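Local atomic coordinates of ethylbenzene dehydrogenase alpha-subunit (Aromatoleum aromaticum, PDB entry 2IVF), a protein that belongs to the molybdopterin oxidoreductase family and holds a molybdenum atom, two pterin guanine dinucleotides and an iron/sulfur cluster. Residues 225-239 / 471-483. Residues are numbered along the deposited sequence; the frame is centred on the assembly and turned at random.
Sequences YMGAFHTFGKMHMGY and WGKPGTGAFAWAY
Met237 to Tyr239 run beside Phe479 to Ala482 without forming a regular strand pair: Trp481 N donates to Met237 O at 3.0 Å, from above the carbonyl plane, and Tyr239 N reaches Phe479 O in a weak bond. Gly238, having no side chain, lets the backbones approach to 3.9 Å between its CA and Ala480 CA. Phe479 carries the largest share of the side-chain contact. Its ring lies flat on Tyr225, the N-cap residue of helix 226-232, in an offset stack with centroids 3.8 Å apart and planes at 8°. The torsion that sets CG of Phe479 between its backbone N and carbonyl carbon (chi1 39°) turns the ring onto that face, while Met237 O meets its edge in plane, 3.2 Å from CD1. Tyr225, its side chain about 6 Å from the bound MGD, also points an edge at the perpendicular face of Trp481. The His236 imidazole forms an offset stack, tilted by 25°, with the five-membered ring of Trp481; its ND1 donates an in-plane hydrogen bond to Trp481 O at 2.8 Å, and its edge faces Tyr483, completing an aromatic cluster. Separately, the edge of Phe232 meets the face of Trp471, CE1 to CZ3 3.7 Å. A water links Tyr225 OH to Ala480 N, and the same hydroxyl bonds Ile444 O on strand 440-444. Stacking and the ND1 bond together restrain the imidazole's rotation, joining helix 226-232 and the chain after it to the loop following helix 454-467.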
ATOM      1  N   TYR A 225      18.237 -11.242   7.837  1.00 26.59           N
ATOM      2  CA  TYR A 225      19.418 -10.375   7.734  1.00 25.98           C
ATOM      3  C   TYR A 225      20.608 -11.226   8.030  1.00 25.12           C
ATOM      4  O   TYR A 225      21.107 -11.304   9.160  1.00 25.58           O
ATOM      5  CB  TYR A 225      19.306  -9.214   8.687  1.00 25.66           C
ATOM      6  CG  TYR A 225      18.129  -8.311   8.423  1.00 26.02           C
ATOM      7  CD1 TYR A 225      18.135  -7.402   7.367  1.00 26.38           C
ATOM      8  CD2 TYR A 225      17.035  -8.323   9.261  1.00 21.97           C
ATOM      9  CE1 TYR A 225      17.070  -6.552   7.162  1.00 26.56           C
ATOM     10  CE2 TYR A 225      15.965  -7.476   9.061  1.00 25.20           C
ATOM     11  CZ  TYR A 225      15.963  -6.614   7.999  1.00 24.22           C
ATOM     12  OH  TYR A 225      14.880  -5.771   7.828  1.00 26.34           O
ATOM     13  N   MET A 226      21.037 -11.929   7.007  1.00 25.06           N
ATOM     14  CA  MET A 226      22.095 -12.946   7.194  1.00 23.68           C
ATOM     15  C   MET A 226      23.434 -12.315   7.532  1.00 23.18           C
ATOM     16  O   MET A 226      24.280 -12.937   8.179  1.00 22.35           O
ATOM     17  CB  MET A 226      22.173 -13.842   5.976  1.00 23.62           C
ATOM     18  CG  MET A 226      20.948 -14.759   5.861  1.00 24.01           C
ATOM     19  SD  MET A 226      20.981 -15.980   7.178  1.00 26.31           S
ATOM     20  CE  MET A 226      22.173 -17.163   6.536  1.00 27.89           C
ATOM     21  N   GLY A 227      23.619 -11.058   7.127  1.00 22.99           N
ATOM     22  CA  GLY A 227      24.821 -10.327   7.440  1.00 22.60           C
ATOM     23  C   GLY A 227      24.859  -9.934   8.913  1.00 21.85           C
ATOM     24  O   GLY A 227      25.898  -9.933   9.557  1.00 20.43           O
ATOM     25  N   ALA A 228      23.705  -9.589   9.440  1.00 21.97           N
ATOM     26  CA  ALA A 228      23.587  -9.369  10.867  1.00 23.24           C
ATOM     27  C   ALA A 228      23.836 -10.702  11.572  1.00 23.32           C
ATOM     28  O   ALA A 228      24.593 -10.794  12.544  1.00 23.64           O
ATOM     29  CB  ALA A 228      22.168  -8.829  11.195  1.00 21.03           C
ATOM     30  N   PHE A 229      23.193 -11.753  11.060  1.00 23.87           N
ATOM     31  CA  PHE A 229      23.288 -13.085  11.684  1.00 24.16           C
ATOM     32  C   PHE A 229      24.743 -13.458  11.768  1.00 23.50           C
ATOM     33  O   PHE A 229      25.207 -13.983  12.748  1.00 23.29           O
ATOM     34  CB  PHE A 229      22.527 -14.096  10.809  1.00 24.62           C
ATOM     35  CG  PHE A 229      22.112 -15.356  11.516  1.00 24.67           C
ATOM     36  CD1 PHE A 229      21.408 -15.315  12.705  1.00 28.79           C
ATOM     37  CD2 PHE A 229      22.348 -16.578  10.939  1.00 25.62           C
ATOM     38  CE1 PHE A 229      21.019 -16.483  13.325  1.00 26.25           C
ATOM     39  CE2 PHE A 229      21.961 -17.783  11.563  1.00 26.08           C
ATOM     40  CZ  PHE A 229      21.273 -17.720  12.737  1.00 27.67           C
ATOM     41  N   HIS A 230      25.489 -13.183  10.709  1.00 24.44           N
ATOM     42  CA  HIS A 230      26.863 -13.615  10.654  1.00 23.36           C
ATOM     43  C   HIS A 230      27.850 -12.708  11.394  1.00 22.42           C
ATOM     44  O   HIS A 230      28.869 -13.178  11.845  1.00 22.52           O
ATOM     45  CB  HIS A 230      27.265 -13.882   9.220  1.00 23.53           C
ATOM     46  CG  HIS A 230      26.577 -15.096   8.668  1.00 25.32           C
ATOM     47  ND1 HIS A 230      26.513 -15.368   7.328  1.00 24.54           N
ATOM     48  CD2 HIS A 230      25.862 -16.080   9.291  1.00 25.22           C
ATOM     49  CE1 HIS A 230      25.817 -16.481   7.138  1.00 28.42           C
ATOM     50  NE2 HIS A 230      25.412 -16.936   8.314  1.00 27.02           N
ATOM     51  N   THR A 231      27.481 -11.457  11.567  1.00 21.61           N
ATOM     52  CA  THR A 231      28.312 -10.453  12.263  1.00 22.36           C
ATOM     53  C   THR A 231      28.079 -10.510  13.767  1.00 22.13           C
ATOM     54  O   THR A 231      29.035 -10.607  14.560  1.00 22.91           O
ATOM     55  CB  THR A 231      27.988  -9.055  11.746  1.00 21.95           C
ATOM     56  OG1 THR A 231      28.226  -9.006  10.324  1.00 23.26           O
ATOM     57  CG2 THR A 231      28.823  -7.984  12.448  1.00 21.52           C
ATOM     58  N   PHE A 232      26.807 -10.509  14.155  1.00 22.09           N
ATOM     59  CA  PHE A 232      26.417 -10.447  15.551  1.00 21.50           C
ATOM     60  C   PHE A 232      25.969 -11.797  16.142  1.00 21.96           C
ATOM     61  O   PHE A 232      25.797 -11.922  17.372  1.00 22.02           O
ATOM     62  CB  PHE A 232      25.288  -9.453  15.702  1.00 21.45           C
ATOM     63  CG  PHE A 232      25.576  -8.094  15.107  1.00 21.34           C
ATOM     64  CD1 PHE A 232      26.564  -7.280  15.643  1.00 22.97           C
ATOM     65  CD2 PHE A 232      24.827  -7.616  14.033  1.00 23.01           C
ATOM     66  CE1 PHE A 232      26.793  -6.020  15.128  1.00 18.87           C
ATOM     67  CE2 PHE A 232      25.057  -6.342  13.512  1.00 22.46           C
ATOM     68  CZ  PHE A 232      26.047  -5.564  14.068  1.00 22.30           C
ATOM     69  N   GLY A 233      25.743 -12.781  15.284  1.00 21.77           N
ATOM     70  CA  GLY A 233      25.277 -14.097  15.745  1.00 21.90           C
ATOM     71  C   GLY A 233      23.780 -14.052  15.969  1.00 21.69           C
ATOM     72  O   GLY A 233      23.227 -15.006  16.449  1.00 23.37           O
ATOM     73  N   LYS A 234      23.104 -12.948  15.610  1.00 22.63           N
ATOM     74  CA  LYS A 234      21.644 -12.902  15.724  1.00 22.78           C
ATOM     75  C   LYS A 234      21.065 -11.801  14.883  1.00 23.60           C
ATOM     76  O   LYS A 234      21.774 -10.896  14.462  1.00 22.93           O
ATOM     77  CB  LYS A 234      21.189 -12.737  17.188  1.00 23.65           C
ATOM     78  CG  LYS A 234      21.408 -11.334  17.780  1.00 25.25           C
ATOM     79  CD  LYS A 234      22.831 -11.101  18.171  1.00 24.33           C
ATOM     80  CE  LYS A 234      22.997  -9.820  19.011  1.00 24.11           C
ATOM     81  NZ  LYS A 234      22.307  -9.883  20.354  1.00 21.85           N
ATOM     82  N   MET A 235      19.763 -11.877  14.634  1.00 23.08           N
ATOM     83  CA  MET A 235      19.123 -10.902  13.785  1.00 25.08           C
ATOM     84  C   MET A 235      17.853 -10.345  14.367  1.00 23.39           C
ATOM     85  O   MET A 235      17.317  -9.419  13.824  1.00 21.97           O
ATOM     86  CB  MET A 235      18.866 -11.450  12.374  1.00 25.65           C
ATOM     87  CG  MET A 235      17.836 -12.513  12.265  1.00 28.15           C
ATOM     88  SD  MET A 235      17.635 -13.125  10.543  1.00 35.26           S
ATOM     89  CE  MET A 235      18.901 -14.380  10.519  1.00 32.98           C
ATOM     90  N   HIS A 236      17.380 -10.916  15.462  1.00 23.07           N
ATOM     91  CA  HIS A 236      16.108 -10.527  16.003  1.00 22.88           C
ATOM     92  C   HIS A 236      16.268  -9.311  16.904  1.00 22.70           C
ATOM     93  O   HIS A 236      16.062  -9.384  18.109  1.00 23.19           O
ATOM     94  CB  HIS A 236      15.458 -11.692  16.699  1.00 23.38           C
ATOM     95  CG  HIS A 236      14.762 -12.597  15.751  1.00 25.67           C
ATOM     96  ND1 HIS A 236      13.832 -12.130  14.849  1.00 28.41           N
ATOM     97  CD2 HIS A 236      14.885 -13.924  15.524  1.00 27.37           C
ATOM     98  CE1 HIS A 236      13.404 -13.140  14.108  1.00 33.04           C
ATOM     99  NE2 HIS A 236      14.022 -14.240  14.500  1.00 32.15           N
ATOM    100  N   MET A 237      16.650  -8.201  16.287  1.00 21.85           N
ATOM    101  CA  MET A 237      16.909  -6.941  16.991  1.00 22.61           C
ATOM    102  C   MET A 237      16.033  -5.945  16.298  1.00 22.51           C
ATOM    103  O   MET A 237      15.801  -6.075  15.104  1.00 21.64           O
ATOM    104  CB  MET A 237      18.353  -6.530  16.855  1.00 22.85           C
ATOM    105  CG  MET A 237      19.337  -7.614  17.331  1.00 21.53           C
ATOM    106  SD  MET A 237      21.015  -7.053  17.030  1.00 26.24           S
ATOM    107  CE  MET A 237      21.145  -7.369  15.271  1.00 27.13           C
ATOM    108  N   GLY A 238      15.542  -4.949  17.031  1.00 22.79           N
ATOM    109  CA  GLY A 238      14.800  -3.905  16.399  1.00 22.38           C
ATOM    110  C   GLY A 238      14.719  -2.604  17.162  1.00 22.11           C
ATOM    111  O   GLY A 238      15.171  -2.489  18.291  1.00 22.70           O
ATOM    112  N   TYR A 239      14.091  -1.618  16.524  1.00 21.79           N
ATOM    113  CA  TYR A 239      13.758  -0.412  17.204  1.00 20.48           C
ATOM    114  C   TYR A 239      12.320  -0.087  16.901  1.00 21.17           C
ATOM    115  O   TYR A 239      11.715  -0.658  15.980  1.00 21.24           O
ATOM    116  CB  TYR A 239      14.696   0.719  16.776  1.00 20.97           C
ATOM    117  CG  TYR A 239      14.759   1.034  15.282  1.00 19.11           C
ATOM    118  CD1 TYR A 239      15.728   0.507  14.483  1.00 22.55           C
ATOM    119  CD2 TYR A 239      13.897   1.946  14.710  1.00 24.55           C
ATOM    120  CE1 TYR A 239      15.833   0.843  13.165  1.00 22.16           C
ATOM    121  CE2 TYR A 239      13.980   2.294  13.394  1.00 22.88           C
ATOM    122  CZ  TYR A 239      14.942   1.745  12.604  1.00 20.89           C
ATOM    123  OH  TYR A 239      15.031   2.096  11.247  1.00 22.12           O
ATOM    124  N   TRP A 471      26.054   1.557  17.430  1.00 22.52           N
ATOM    125  CA  TRP A 471      25.063   0.601  17.951  1.00 21.59           C
ATOM    126  C   TRP A 471      25.038   0.582  19.446  1.00 21.09           C
ATOM    127  O   TRP A 471      25.958   1.091  20.099  1.00 21.03           O
ATOM    128  CB  TRP A 471      25.181  -0.795  17.298  1.00 21.18           C
ATOM    129  CG  TRP A 471      26.343  -1.627  17.727  1.00 20.75           C
ATOM    130  CD1 TRP A 471      26.618  -2.057  18.997  1.00 21.98           C
ATOM    131  CD2 TRP A 471      27.333  -2.210  16.872  1.00 21.65           C
ATOM    132  NE1 TRP A 471      27.736  -2.851  18.973  1.00 22.58           N
ATOM    133  CE2 TRP A 471      28.185  -2.970  17.679  1.00 19.48           C
ATOM    134  CE3 TRP A 471      27.578  -2.152  15.493  1.00 20.70           C
ATOM    135  CZ2 TRP A 471      29.293  -3.649  17.167  1.00 22.12           C
ATOM    136  CZ3 TRP A 471      28.646  -2.850  14.967  1.00 21.99           C
ATOM    137  CH2 TRP A 471      29.510  -3.586  15.802  1.00 21.38           C
ATOM    138  N   GLY A 472      23.932   0.054  19.975  1.00 20.79           N
ATOM    139  CA  GLY A 472      23.724  -0.051  21.389  1.00 21.25           C
ATOM    140  C   GLY A 472      23.375   1.235  22.098  1.00 21.60           C
ATOM    141  O   GLY A 472      23.398   1.288  23.329  1.00 22.00           O
ATOM    142  N   LYS A 473      22.971   2.232  21.306  1.00 21.99           N
ATOM    143  CA  LYS A 473      22.727   3.579  21.795  1.00 22.02           C
ATOM    144  C   LYS A 473      21.391   4.104  21.281  1.00 21.89           C
ATOM    145  O   LYS A 473      20.872   3.678  20.219  1.00 23.84           O
ATOM    146  CB  LYS A 473      23.852   4.497  21.333  1.00 22.07           C
ATOM    147  CG  LYS A 473      25.238   4.095  21.781  1.00 22.42           C
ATOM    148  CD  LYS A 473      26.304   4.861  20.955  1.00 23.54           C
ATOM    149  CE  LYS A 473      27.694   4.459  21.438  1.00 23.35           C
ATOM    150  NZ  LYS A 473      28.772   5.123  20.672  1.00 24.19           N
ATOM    151  N   PRO A 474      20.779   4.977  22.063  1.00 21.49           N
ATOM    152  CA  PRO A 474      19.564   5.608  21.569  1.00 22.57           C
ATOM    153  C   PRO A 474      19.803   6.207  20.209  1.00 22.51           C
ATOM    154  O   PRO A 474      20.879   6.753  19.962  1.00 22.90           O
ATOM    155  CB  PRO A 474      19.296   6.692  22.604  1.00 22.22           C
ATOM    156  CG  PRO A 474      19.846   6.192  23.829  1.00 23.67           C
ATOM    157  CD  PRO A 474      21.106   5.425  23.425  1.00 21.35           C
ATOM    158  N   GLY A 475      18.830   6.043  19.313  1.00 22.93           N
ATOM    159  CA  GLY A 475      18.933   6.518  17.965  1.00 23.21           C
ATOM    160  C   GLY A 475      19.806   5.682  17.066  1.00 22.64           C
ATOM    161  O   GLY A 475      20.184   6.130  16.008  1.00 23.94           O
ATOM    162  N   THR A 476      20.119   4.455  17.454  1.00 23.06           N
ATOM    163  CA  THR A 476      20.784   3.520  16.572  1.00 22.68           C
ATOM    164  C   THR A 476      19.860   2.324  16.355  1.00 23.62           C
ATOM    165  O   THR A 476      18.864   2.155  17.046  1.00 23.28           O
ATOM    166  CB  THR A 476      22.101   3.028  17.151  1.00 22.56           C
ATOM    167  OG1 THR A 476      21.848   2.241  18.333  1.00 22.79           O
ATOM    168  CG2 THR A 476      23.001   4.220  17.516  1.00 23.94           C
ATOM    169  N   GLY A 477      20.236   1.485  15.409  1.00 22.51           N
ATOM    170  CA  GLY A 477      19.414   0.409  14.964  1.00 23.89           C
ATOM    171  C   GLY A 477      19.542   0.234  13.463  1.00 24.33           C
ATOM    172  O   GLY A 477      20.164   1.088  12.744  1.00 23.81           O
ATOM    173  N   ALA A 478      19.045  -0.909  12.999  1.00 23.76           N
ATOM    174  CA  ALA A 478      19.186  -1.248  11.568  1.00 23.18           C
ATOM    175  C   ALA A 478      17.907  -1.738  10.901  1.00 22.55           C
ATOM    176  O   ALA A 478      17.861  -1.803   9.725  1.00 23.18           O
ATOM    177  CB  ALA A 478      20.333  -2.258  11.353  1.00 23.59           C
ATOM    178  N   PHE A 479      16.907  -2.153  11.675  1.00 22.50           N
ATOM    179  CA  PHE A 479      15.710  -2.785  11.197  1.00 22.89           C
ATOM    180  C   PHE A 479      14.769  -2.999  12.388  1.00 23.77           C
ATOM    181  O   PHE A 479      15.082  -2.595  13.506  1.00 25.08           O
ATOM    182  CB  PHE A 479      15.983  -4.087  10.415  1.00 23.02           C
ATOM    183  CG  PHE A 479      17.092  -4.953  10.978  1.00 21.51           C
ATOM    184  CD1 PHE A 479      16.953  -5.641  12.180  1.00 21.72           C
ATOM    185  CD2 PHE A 479      18.260  -5.137  10.250  1.00 24.85           C
ATOM    186  CE1 PHE A 479      17.970  -6.458  12.640  1.00 23.41           C
ATOM    187  CE2 PHE A 479      19.269  -5.958  10.705  1.00 22.74           C
ATOM    188  CZ  PHE A 479      19.135  -6.603  11.903  1.00 23.78           C
ATOM    189  N   ALA A 480      13.617  -3.629  12.151  1.00 24.50           N
ATOM    190  CA  ALA A 480      12.637  -3.866  13.184  1.00 24.17           C
ATOM    191  C   ALA A 480      12.269  -5.343  13.191  1.00 24.45           C
ATOM    192  O   ALA A 480      11.200  -5.722  12.742  1.00 24.94           O
ATOM    193  CB  ALA A 480      11.425  -3.033  12.935  1.00 24.24           C
ATOM    194  N   TRP A 481      13.144  -6.165  13.751  1.00 25.30           N
ATOM    195  CA  TRP A 481      12.997  -7.605  13.652  1.00 26.29           C
ATOM    196  C   TRP A 481      13.022  -8.263  15.026  1.00 26.54           C
ATOM    197  O   TRP A 481      13.314  -9.425  15.144  1.00 25.92           O
ATOM    198  CB  TRP A 481      14.145  -8.090  12.781  1.00 28.79           C
ATOM    199  CG  TRP A 481      13.909  -9.327  12.031  1.00 30.78           C
ATOM    200  CD1 TRP A 481      14.768 -10.378  11.906  1.00 34.73           C
ATOM    201  CD2 TRP A 481      12.759  -9.658  11.259  1.00 33.69           C
ATOM    202  NE1 TRP A 481      14.216 -11.349  11.111  1.00 35.92           N
ATOM    203  CE2 TRP A 481      12.980 -10.926  10.704  1.00 34.63           C
ATOM    204  CE3 TRP A 481      11.564  -9.007  10.982  1.00 33.70           C
ATOM    205  CZ2 TRP A 481      12.056 -11.548   9.918  1.00 34.14           C
ATOM    206  CZ3 TRP A 481      10.648  -9.630  10.175  1.00 33.23           C
ATOM    207  CH2 TRP A 481      10.895 -10.882   9.654  1.00 35.14           C
ATOM    208  N   ALA A 482      12.799  -7.482  16.071  1.00 26.24           N
ATOM    209  CA  ALA A 482      12.578  -7.999  17.415  1.00 26.67           C
ATOM    210  C   ALA A 482      11.066  -8.077  17.622  1.00 28.24           C
ATOM    211  O   ALA A 482      10.356  -7.110  17.407  1.00 27.05           O
ATOM    212  CB  ALA A 482      13.209  -7.086  18.436  1.00 25.43           C
ATOM    213  N   TYR A 483      10.562  -9.233  18.029  1.00 28.08           N
ATOM    214  CA  TYR A 483       9.142  -9.331  18.334  1.00 30.42           C
ATOM    215  C   TYR A 483       8.851 -10.538  19.200  1.00 30.55           C
ATOM    216  O   TYR A 483       9.661 -11.455  19.239  1.00 28.58           O
ATOM    217  CB  TYR A 483       8.329  -9.433  17.047  1.00 32.74           C
ATOM    218  CG  TYR A 483       8.815 -10.447  16.020  1.00 34.88           C
ATOM    219  CD1 TYR A 483       8.407 -11.788  16.053  1.00 37.39           C
ATOM    220  CD2 TYR A 483       9.650 -10.038  14.970  1.00 35.88           C
ATOM    221  CE1 TYR A 483       8.863 -12.712  15.067  1.00 36.62           C
ATOM    222  CE2 TYR A 483      10.098 -10.930  13.992  1.00 36.98           C
ATOM    223  CZ  TYR A 483       9.722 -12.263  14.044  1.00 37.59           C
ATOM    224  OH  TYR A 483      10.206 -13.061  13.030  1.00 39.10           O
TER
HETATM  225  O   HOH W   1      12.629  -5.003   9.714  1.00 13.86           O